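Local coordinates for protein 11S globulin (Wrightia tinctoria, PDB 5WXU) that probably serves as a hexameric seed storage protein and nutrient reservoir, and also binds the plant hormone auxin (indole-3-acetic acid), at residues A333-L338 with E404-K409. Residues are numbered along the deposited sequence; the frame is centred on the assembly and turned at random.
Sequences ANREYL and ELYTVK
Arg-335 and Tyr-406 face each other as a non-hydrogen-bonded pair in an antiparallel ladder, flanked by the hydrogen-bonded pairs Asn-334/Thr-407 and Glu-336/Leu-405. With CG anti to the backbone N (chi1 -176°), the arginine runs alongside the tyrosine. Its CB approaches Tyr-406 CE2, and CG lies over one face of the ring in a CH-pi contact, 4.0 Å from the Tyr-406 centroid. CD then reaches the phenol end, 3.5 Å from Tyr-406 OH, so a long aliphatic stem suits a flat aromatic neighbour. A bend at chi3 (72°) turns the guanidinium into a salt bridge in which Glu-404 OE2 accepts a hydrogen bond from Arg-335 NH1 (2.9 Å) on its anti lone pair, the two planes almost perpendicular. NE is held by the Leu-299 carbonyl, and NH1 forms a second salt bridge, to Glu-273 of a neighbouring subunit; Arg-360 and Thr-359 share the Glu-404 carboxylate, a network likely to keep it ionised. An alanine in place of Arg-335 would probably weaken the charge balance at Glu-404, leaving it to Arg-360, and lose the intersubunit link. Strands 332-338 and 402-409 pair centrally in a sheet of the C-terminal cupin barrel, between 313-318 and 354-359, while strand 102-108 of the N-terminal cupin packs against Tyr-406.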
loop_
_atom_site.group_PDB
_atom_site.type_symbol
_atom_site.label_atom_id
_atom_site.label_comp_id
_atom_site.label_asym_id
_atom_site.label_seq_id
_atom_site.Cartn_x
_atom_site.Cartn_y
_atom_site.Cartn_z
ATOM N N ALA B 333 -3.802 -7.453 20.865
ATOM C CA ALA B 333 -4.083 -7.872 22.257
ATOM C C ALA B 333 -5.115 -7.034 22.877
ATOM O O ALA B 333 -5.568 -6.101 22.295
ATOM C CB ALA B 333 -2.781 -7.765 23.062
ATOM N N ASN B 334 -5.616 -7.477 24.025
ATOM C CA ASN B 334 -6.555 -6.692 24.852
ATOM C C ASN B 334 -6.379 -7.030 26.323
ATOM O O ASN B 334 -5.805 -8.039 26.636
ATOM C CB ASN B 334 -7.984 -6.806 24.354
ATOM C CG ASN B 334 -8.623 -8.132 24.688
ATOM O OD1 ASN B 334 -8.498 -8.585 25.812
ATOM N ND2 ASN B 334 -9.330 -8.723 23.760
ATOM N N ARG B 335 -6.870 -6.137 27.163
ATOM C CA ARG B 335 -7.008 -6.339 28.598
ATOM C C ARG B 335 -8.482 -6.223 28.848
ATOM O O ARG B 335 -9.087 -5.178 28.467
ATOM C CB ARG B 335 -6.251 -5.305 29.400
ATOM C CG ARG B 335 -6.376 -5.671 30.900
ATOM C CD ARG B 335 -5.605 -4.746 31.834
ATOM N NE ARG B 335 -6.237 -3.452 31.934
ATOM C CZ ARG B 335 -7.070 -3.040 32.906
ATOM N NH1 ARG B 335 -7.350 -3.777 33.973
ATOM N NH2 ARG B 335 -7.537 -1.808 32.805
ATOM N N GLU B 336 -9.071 -7.210 29.543
ATOM C CA GLU B 336 -10.465 -7.100 29.948
ATOM C C GLU B 336 -10.501 -7.155 31.457
ATOM O O GLU B 336 -9.832 -7.977 32.096
ATOM C CB GLU B 336 -11.300 -8.254 29.397
ATOM C CG GLU B 336 -11.367 -8.387 27.895
ATOM C CD GLU B 336 -12.201 -9.608 27.485
ATOM O OE1 GLU B 336 -12.229 -10.577 28.250
ATOM O OE2 GLU B 336 -12.817 -9.591 26.401
ATOM N N TYR B 337 -11.244 -6.221 32.042
ATOM C CA TYR B 337 -11.451 -6.143 33.491
ATOM C C TYR B 337 -12.959 -6.195 33.725
ATOM O O TYR B 337 -13.697 -5.359 33.272
ATOM C CB TYR B 337 -10.778 -4.920 34.089
ATOM C CG TYR B 337 -10.871 -4.934 35.565
ATOM C CD1 TYR B 337 -10.025 -5.760 36.330
ATOM C CD2 TYR B 337 -11.865 -4.227 36.203
ATOM C CE1 TYR B 337 -10.157 -5.850 37.728
ATOM C CE2 TYR B 337 -12.019 -4.294 37.579
ATOM C CZ TYR B 337 -11.161 -5.090 38.342
ATOM O OH TYR B 337 -11.335 -5.090 39.704
ATOM N N LEU B 338 -13.397 -7.214 34.452
ATOM C CA LEU B 338 -14.773 -7.361 34.836
ATOM C C LEU B 338 -14.936 -7.209 36.321
ATOM O O LEU B 338 -14.249 -7.832 37.108
ATOM C CB LEU B 338 -15.349 -8.708 34.395
ATOM C CG LEU B 338 -15.398 -8.917 32.883
ATOM C CD1 LEU B 338 -15.821 -10.340 32.585
ATOM C CD2 LEU B 338 -16.316 -7.910 32.212
ATOM N N GLU B 404 -9.745 -10.385 35.717
ATOM C CA GLU B 404 -8.866 -9.626 34.816
ATOM C C GLU B 404 -8.167 -10.647 33.909
ATOM O O GLU B 404 -7.621 -11.662 34.360
ATOM C CB GLU B 404 -7.809 -8.803 35.521
ATOM C CG GLU B 404 -7.017 -7.910 34.511
ATOM C CD GLU B 404 -5.892 -7.209 35.196
ATOM O OE1 GLU B 404 -5.141 -7.889 35.897
ATOM O OE2 GLU B 404 -5.818 -5.961 35.178
ATOM N N LEU B 405 -8.185 -10.368 32.603
ATOM C CA LEU B 405 -7.553 -11.205 31.597
ATOM C C LEU B 405 -6.752 -10.288 30.652
ATOM O O LEU B 405 -7.174 -9.168 30.350
ATOM C CB LEU B 405 -8.666 -11.815 30.684
ATOM C CG LEU B 405 -9.884 -12.572 31.119
ATOM C CD1 LEU B 405 -10.698 -12.990 29.916
ATOM C CD2 LEU B 405 -9.457 -13.836 31.885
ATOM N N TYR B 406 -5.661 -10.813 30.141
ATOM C CA TYR B 406 -4.949 -10.307 28.950
ATOM C C TYR B 406 -5.057 -11.372 27.850
ATOM O O TYR B 406 -4.837 -12.565 28.102
ATOM C CB TYR B 406 -3.508 -10.015 29.200
ATOM C CG TYR B 406 -3.221 -8.853 30.119
ATOM C CD1 TYR B 406 -3.346 -8.963 31.545
ATOM C CD2 TYR B 406 -2.796 -7.624 29.614
ATOM C CE1 TYR B 406 -3.079 -7.897 32.347
ATOM C CE2 TYR B 406 -2.508 -6.564 30.454
ATOM C CZ TYR B 406 -2.636 -6.710 31.812
ATOM O OH TYR B 406 -2.352 -5.686 32.662
ATOM N N THR B 407 -5.381 -10.933 26.640
ATOM C CA THR B 407 -5.602 -11.818 25.501
ATOM C C THR B 407 -4.759 -11.395 24.355
ATOM O O THR B 407 -4.592 -10.207 24.128
ATOM C CB THR B 407 -7.062 -11.828 25.113
ATOM O OG1 THR B 407 -7.824 -12.268 26.262
ATOM C CG2 THR B 407 -7.338 -12.725 24.054
ATOM N N VAL B 408 -4.136 -12.378 23.742
ATOM C CA VAL B 408 -3.335 -12.192 22.491
ATOM C C VAL B 408 -4.161 -12.793 21.415
ATOM O O VAL B 408 -4.675 -13.921 21.546
ATOM C CB VAL B 408 -1.996 -12.916 22.608
ATOM C CG1 VAL B 408 -1.270 -12.918 21.232
ATOM C CG2 VAL B 408 -1.196 -12.207 23.661
ATOM N N LYS B 409 -4.257 -12.104 20.247
ATOM C CA LYS B 409 -5.063 -12.655 19.145
ATOM C C LYS B 409 -4.215 -12.710 17.906
ATOM O O LYS B 409 -3.349 -11.836 17.702
ATOM C CB LYS B 409 -6.331 -11.855 18.885
ATOM C CG LYS B 409 -7.332 -11.915 20.026
ATOM C CD LYS B 409 -8.627 -11.229 19.701
ATOM C CE LYS B 409 -9.460 -11.193 20.981
ATOM N NZ LYS B 409 -10.892 -10.946 20.633
#